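5-cytosine DNA methyltransferase (Entamoeba histolytica, PDB 3QV2) probably transfers a methyl group from S-adenosyl-L-methionine to carbon 5 of cytosine in tRNA or DNA. Local coordinates at residues 234-239 / 244-249; 238-243 / 271-276. One frame throughout, in Å; residues are numbered along the deposited sequence.

After strand 224-226 the chain enters a long irregular loop, and both contacts start from it. Contact 1 (234-239 with 244-249) folds this loop back on itself, with four residues between its segments, and returns the chain to strand 249-251. Contact 2 (238-243 with 271-276) starts inside the same loop and closes a much longer one, which contains strand 249-251 and ends where helix 276-282 begins. In sequence the two closures cross, because 244-249 lies between the segments of contact 2. Tyr-239 belongs to both: its hydroxyl joins the folded loop, the entry to the short strand and the approach to the helix.

Contact 1 of 2, residues 234-239 / 244-249; sequences CFTKSY and EGTGSI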
loop_
_atom_site.group_PDB
_atom_site.type_symbol
_atom_site.label_atom_id
_atom_site.label_comp_id
_atom_site.label_asym_id
_atom_site.label_seq_id
_atom_site.Cartn_x
_atom_site.Cartn_y
_atom_site.Cartn_z
ATOM N N CYS A 234 1.243 11.389 -4.451
ATOM C CA CYS A 234 1.091 9.941 -4.444
ATOM C C CYS A 234 1.925 9.290 -5.542
ATOM O O CYS A 234 1.789 9.624 -6.719
ATOM C CB CYS A 234 -0.380 9.562 -4.613
ATOM S SG CYS A 234 -0.699 7.784 -4.663
ATOM N N PHE A 235 2.797 8.366 -5.152
ATOM C CA PHE A 235 3.564 7.592 -6.119
ATOM C C PHE A 235 2.703 6.452 -6.652
ATOM O O PHE A 235 2.184 5.648 -5.880
ATOM C CB PHE A 235 4.833 7.025 -5.478
ATOM C CG PHE A 235 5.869 8.064 -5.146
ATOM C CD1 PHE A 235 6.673 8.602 -6.136
ATOM C CD2 PHE A 235 6.053 8.485 -3.839
ATOM C CE1 PHE A 235 7.633 9.551 -5.834
ATOM C CE2 PHE A 235 7.012 9.434 -3.530
ATOM C CZ PHE A 235 7.802 9.966 -4.531
ATOM N N THR A 236 2.549 6.389 -7.971
ATOM C CA THR A 236 1.764 5.325 -8.587
ATOM C C THR A 236 2.623 4.415 -9.462
ATOM O O THR A 236 3.824 4.638 -9.627
ATOM C CB THR A 236 0.593 5.876 -9.428
ATOM O OG1 THR A 236 1.096 6.464 -10.634
ATOM C CG2 THR A 236 -0.191 6.915 -8.640
ATOM N N LYS A 237 1.984 3.396 -10.025
ATOM C CA LYS A 237 2.670 2.358 -10.785
ATOM C C LYS A 237 3.545 2.887 -11.923
ATOM O O LYS A 237 4.657 2.403 -12.133
ATOM C CB LYS A 237 1.642 1.367 -11.335
ATOM C CG LYS A 237 2.231 0.105 -11.937
ATOM C CD LYS A 237 1.128 -0.880 -12.296
ATOM C CE LYS A 237 1.689 -2.234 -12.705
ATOM N NZ LYS A 237 0.602 -3.225 -12.954
ATOM N N SER A 238 3.042 3.876 -12.656
ATOM C CA SER A 238 3.716 4.344 -13.865
ATOM C C SER A 238 4.655 5.526 -13.632
ATOM O O SER A 238 4.950 6.280 -14.560
ATOM C CB SER A 238 2.687 4.705 -14.939
ATOM O OG SER A 238 1.912 3.574 -15.304
ATOM N N TYR A 239 5.127 5.688 -12.402
ATOM C CA TYR A 239 6.032 6.789 -12.085
ATOM C C TYR A 239 7.281 6.707 -12.958
ATOM O O TYR A 239 7.816 5.623 -13.181
ATOM C CB TYR A 239 6.398 6.774 -10.599
ATOM C CG TYR A 239 7.282 7.921 -10.158
ATOM C CD1 TYR A 239 6.843 9.237 -10.243
ATOM C CD2 TYR A 239 8.546 7.686 -9.634
ATOM C CE1 TYR A 239 7.648 10.286 -9.832
ATOM C CE2 TYR A 239 9.356 8.728 -9.224
ATOM C CZ TYR A 239 8.903 10.024 -9.323
ATOM O OH TYR A 239 9.713 11.058 -8.910
ATOM N N GLU A 244 2.009 13.011 -15.465
ATOM C CA GLU A 244 0.965 13.504 -14.569
ATOM C C GLU A 244 0.369 12.440 -13.651
ATOM O O GLU A 244 0.078 11.324 -14.078
ATOM C CB GLU A 244 -0.152 14.173 -15.374
ATOM C CG GLU A 244 0.320 15.302 -16.270
ATOM C CD GLU A 244 -0.813 15.941 -17.048
ATOM O OE1 GLU A 244 -1.635 16.648 -16.427
ATOM O OE2 GLU A 244 -0.885 15.733 -18.278
ATOM N N GLY A 245 0.192 12.804 -12.384
ATOM C CA GLY A 245 -0.536 11.984 -11.429
ATOM C C GLY A 245 0.140 10.699 -10.990
ATOM O O GLY A 245 -0.504 9.829 -10.403
ATOM N N THR A 246 1.434 10.574 -11.261
ATOM C CA THR A 246 2.160 9.359 -10.900
ATOM C C THR A 246 3.182 9.604 -9.796
ATOM O O THR A 246 3.828 8.669 -9.321
ATOM C CB THR A 246 2.867 8.736 -12.115
ATOM O OG1 THR A 246 3.909 9.609 -12.567
ATOM C CG2 THR A 246 1.875 8.500 -13.241
ATOM N N GLY A 247 3.329 10.863 -9.394
ATOM C CA GLY A 247 4.250 11.218 -8.330
ATOM C C GLY A 247 5.003 12.510 -8.589
ATOM O O GLY A 247 5.164 12.930 -9.735
ATOM N N SER A 248 5.467 13.141 -7.515
ATOM C CA SER A 248 6.236 14.374 -7.621
ATOM C C SER A 248 7.675 14.083 -8.030
ATOM O O SER A 248 8.130 12.942 -7.959
ATOM C CB SER A 248 6.229 15.122 -6.285
ATOM O OG SER A 248 4.909 15.376 -5.836
ATOM N N ILE A 249 8.382 15.120 -8.469
ATOM C CA ILE A 249 9.821 15.028 -8.699
ATOM C C ILE A 249 10.541 16.016 -7.786
ATOM O O ILE A 249 9.916 16.909 -7.215
ATOM C CB ILE A 249 10.201 15.289 -10.167
ATOM C CG1 ILE A 249 9.710 16.667 -10.617
ATOM C CG2 ILE A 249 9.640 14.194 -11.064
ATOM C CD1 ILE A 249 10.135 17.028 -12.024
#
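Thr-236 and Tyr-239 each send one hydrogen bond to the returning chain, and together they fold the Cys-Phe-Thr signature of Dnmt2-type methyltransferases against 244-249. The backbone N of Thr-236 donates to Thr-246 O over 2.9 Å. The bond is nearly straight (167° at the hydrogen), but the donor stands above the carbonyl plane. A type I turn from Thr-236 to Tyr-239 then brings the tyrosine round to the same strip of backbone. The phenol runs alongside residues 246-248 because chi1 (-177°) sets CG opposite the backbone N, and its CD1 lies 3.2 Å from Thr-246 O. At the far end its OH donates to Ser-248 O.

Phe-235 meets this ring edge to face: its CD1 stands 3.9 Å above the plane, over the centre of the Tyr-239 ring. Gly-247, at a phi of 140° that suits glycine, turns the bare side of its CA toward the two rings and lies 4.2 Å from Phe-235 CD1. The two threonine side chains cross at about a right angle, OG1 of Thr-236 lying 3.2 Å from CB of Thr-246. The hydroxyl of Thr-246 turns instead to Ile-242 O within the loop, while Ser-248 OG is held by Asp-223 and the backbone of Cys-233.

The fold of this loop places the Thr-236 side chain about 9 Å from that of Cys-86, the predicted catalytic cysteine. A supplementary backbone contact lies beside the first hydrogen bond, where CA of Phe-235 approaches the same Thr-246 O at 3.4 Å through a CA-H...O interaction.

Contact 2 of 2, residues 238-243 / 271-276; sequences SYTKIV and LRYFTP
Tyr-239 and Phe-274 meet through a hydroxyl and a backbone amide: Phe-274 N donates to Tyr-239 OH over 2.9 Å, with 159° at the hydrogen. The amide nitrogen lies at the edge of the tyrosine ring, in its plane. Because the same hydroxyl donates to Ser-248 O, it serves as acceptor and donor at once, which fixes the outer end of the phenol. The Phe-274 ring comes up to this oxygen edge-on, its CD2 3.6 Å from Tyr-239 OH.

Tyr-273 meets the phenol ring itself. Its CG is anti to its own carbonyl carbon (chi1 -56°), a conformation that swings the ring back toward the 238-243 loop and presents its edge to Tyr-239, on the face opposite the one Phe-235 meets. The planes are almost perpendicular, at 85°, with centroids 5.7 Å apart in a T-shaped pair. Thr-240 in turn uses its methyl branch. With OG1 lodged between the backbone N and the carbonyl carbon, CG2 is turned to Tyr-273 and sits over one face of that ring, 3.8 Å from the centroid and displaced toward CG, in a CH-pi contact.

Arg-272, extended through its middle torsions but turned at both ends, brings NH1 back to Tyr-273 O at 3.2 Å in a bent hydrogen bond, and the same NH1 forms a salt bridge with Glu-278, which also accepts from the backbone N of Thr-275, the N-cap of helix 276-282. The contact therefore joins the loop carrying the Cys-Phe-Thr motif to the approach of that helix, away from the annotated sites.

Around the cluster, helix 212-218 touches Tyr-273 through Leu-214, strand 249-251 brings Ile-249 against both tyrosines, and helix 298-306 contributes Tyr-302, whose hydroxyl is hydrogen-bonded to Phe-274 O.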
loop_
_atom_site.group_PDB
_atom_site.type_symbol
_atom_site.label_atom_id
_atom_site.label_comp_id
_atom_site.label_asym_id
_atom_site.label_seq_id
_atom_site.Cartn_x
_atom_site.Cartn_y
_atom_site.Cartn_z
ATOM N N SER A 238 3.042 3.876 -12.656
ATOM C CA SER A 238 3.716 4.344 -13.865
ATOM C C SER A 238 4.655 5.526 -13.632
ATOM O O SER A 238 4.950 6.280 -14.560
ATOM C CB SER A 238 2.687 4.705 -14.939
ATOM O OG SER A 238 1.912 3.574 -15.304
ATOM N N TYR A 239 5.127 5.688 -12.402
ATOM C CA TYR A 239 6.032 6.789 -12.085
ATOM C C TYR A 239 7.281 6.707 -12.958
ATOM O O TYR A 239 7.816 5.623 -13.181
ATOM C CB TYR A 239 6.398 6.774 -10.599
ATOM C CG TYR A 239 7.282 7.921 -10.158
ATOM C CD1 TYR A 239 6.843 9.237 -10.243
ATOM C CD2 TYR A 239 8.546 7.686 -9.634
ATOM C CE1 TYR A 239 7.648 10.286 -9.832
ATOM C CE2 TYR A 239 9.356 8.728 -9.224
ATOM C CZ TYR A 239 8.903 10.024 -9.323
ATOM O OH TYR A 239 9.713 11.058 -8.910
ATOM N N THR A 240 7.725 7.861 -13.453
ATOM C CA THR A 240 8.859 7.973 -14.378
ATOM C C THR A 240 8.525 7.504 -15.793
ATOM O O THR A 240 9.378 7.532 -16.681
ATOM C CB THR A 240 10.135 7.247 -13.875
ATOM O OG1 THR A 240 10.011 5.834 -14.077
ATOM C CG2 THR A 240 10.384 7.543 -12.405
ATOM N N LYS A 241 7.284 7.076 -15.999
ATOM C CA LYS A 241 6.822 6.677 -17.323
ATOM C C LYS A 241 5.782 7.678 -17.816
ATOM O O LYS A 241 5.868 8.182 -18.934
ATOM C CB LYS A 241 6.227 5.266 -17.284
ATOM C CG LYS A 241 6.131 4.580 -18.642
ATOM C CD LYS A 241 7.513 4.256 -19.194
ATOM C CE LYS A 241 7.435 3.441 -20.477
ATOM N NZ LYS A 241 6.781 4.194 -21.583
ATOM N N ILE A 242 4.797 7.957 -16.968
ATOM C CA ILE A 242 3.794 8.976 -17.255
ATOM C C ILE A 242 4.023 10.164 -16.332
ATOM O O ILE A 242 4.234 9.995 -15.132
ATOM C CB ILE A 242 2.359 8.445 -17.064
ATOM C CG1 ILE A 242 1.962 7.536 -18.229
ATOM C CG2 ILE A 242 1.372 9.596 -16.953
ATOM C CD1 ILE A 242 2.704 6.219 -18.267
ATOM N N VAL A 243 3.985 11.365 -16.898
ATOM C CA VAL A 243 4.304 12.577 -16.152
ATOM C C VAL A 243 3.275 12.915 -15.072
ATOM O O VAL A 243 3.624 13.080 -13.903
ATOM C CB VAL A 243 4.465 13.789 -17.095
ATOM C CG1 VAL A 243 4.640 15.069 -16.293
ATOM C CG2 VAL A 243 5.641 13.576 -18.039
ATOM N N LEU A 271 16.483 18.919 -11.677
ATOM C CA LEU A 271 15.324 18.093 -11.363
ATOM C C LEU A 271 15.603 16.617 -11.626
ATOM O O LEU A 271 16.277 16.268 -12.594
ATOM C CB LEU A 271 14.109 18.548 -12.174
ATOM C CG LEU A 271 13.693 20.008 -11.999
ATOM C CD1 LEU A 271 12.482 20.331 -12.860
ATOM C CD2 LEU A 271 13.417 20.316 -10.534
ATOM N N ARG A 272 15.083 15.753 -10.758
ATOM C CA ARG A 272 15.233 14.312 -10.925
ATOM C C ARG A 272 14.045 13.577 -10.323
ATOM O O ARG A 272 13.362 14.102 -9.444
ATOM C CB ARG A 272 16.521 13.820 -10.261
ATOM C CG ARG A 272 16.514 13.905 -8.742
ATOM C CD ARG A 272 17.696 13.160 -8.137
ATOM N NE ARG A 272 17.784 13.354 -6.693
ATOM C CZ ARG A 272 17.216 12.558 -5.792
ATOM N NH1 ARG A 272 16.512 11.505 -6.184
ATOM N NH2 ARG A 272 17.351 12.815 -4.499
ATOM N N TYR A 273 13.799 12.361 -10.799
ATOM C CA TYR A 273 12.801 11.505 -10.179
ATOM C C TYR A 273 13.346 11.013 -8.851
ATOM O O TYR A 273 14.560 10.926 -8.663
ATOM C CB TYR A 273 12.486 10.294 -11.060
ATOM C CG TYR A 273 12.022 10.627 -12.460
ATOM C CD1 TYR A 273 10.738 11.097 -12.696
ATOM C CD2 TYR A 273 12.865 10.448 -13.548
ATOM C CE1 TYR A 273 10.310 11.394 -13.977
ATOM C CE2 TYR A 273 12.449 10.740 -14.831
ATOM C CZ TYR A 273 11.171 11.213 -15.040
ATOM O OH TYR A 273 10.759 11.504 -16.319
ATOM N N PHE A 274 12.450 10.698 -7.924
ATOM C CA PHE A 274 12.853 9.999 -6.715
ATOM C C PHE A 274 13.239 8.577 -7.099
ATOM O O PHE A 274 12.614 7.973 -7.972
ATOM C CB PHE A 274 11.716 9.979 -5.693
ATOM C CG PHE A 274 11.419 11.323 -5.085
ATOM C CD1 PHE A 274 12.187 11.808 -4.039
ATOM C CD2 PHE A 274 10.365 12.095 -5.548
ATOM C CE1 PHE A 274 11.917 13.039 -3.470
ATOM C CE2 PHE A 274 10.088 13.328 -4.984
ATOM C CZ PHE A 274 10.866 13.800 -3.943
ATOM N N THR A 275 14.275 8.044 -6.460
ATOM C CA THR A 275 14.721 6.686 -6.747
ATOM C C THR A 275 13.778 5.672 -6.111
ATOM O O THR A 275 13.027 6.011 -5.198
ATOM C CB THR A 275 16.143 6.438 -6.216
ATOM O OG1 THR A 275 16.109 6.346 -4.786
ATOM C CG2 THR A 275 17.073 7.563 -6.636
ATOM N N PRO A 276 13.811 4.421 -6.594
ATOM C CA PRO A 276 12.989 3.367 -5.992
ATOM C C PRO A 276 13.236 3.268 -4.489
ATOM O O PRO A 276 12.295 3.119 -3.708
ATOM C CB PRO A 276 13.487 2.101 -6.690
ATOM C CG PRO A 276 14.001 2.574 -8.005
ATOM C CD PRO A 276 14.583 3.935 -7.752
#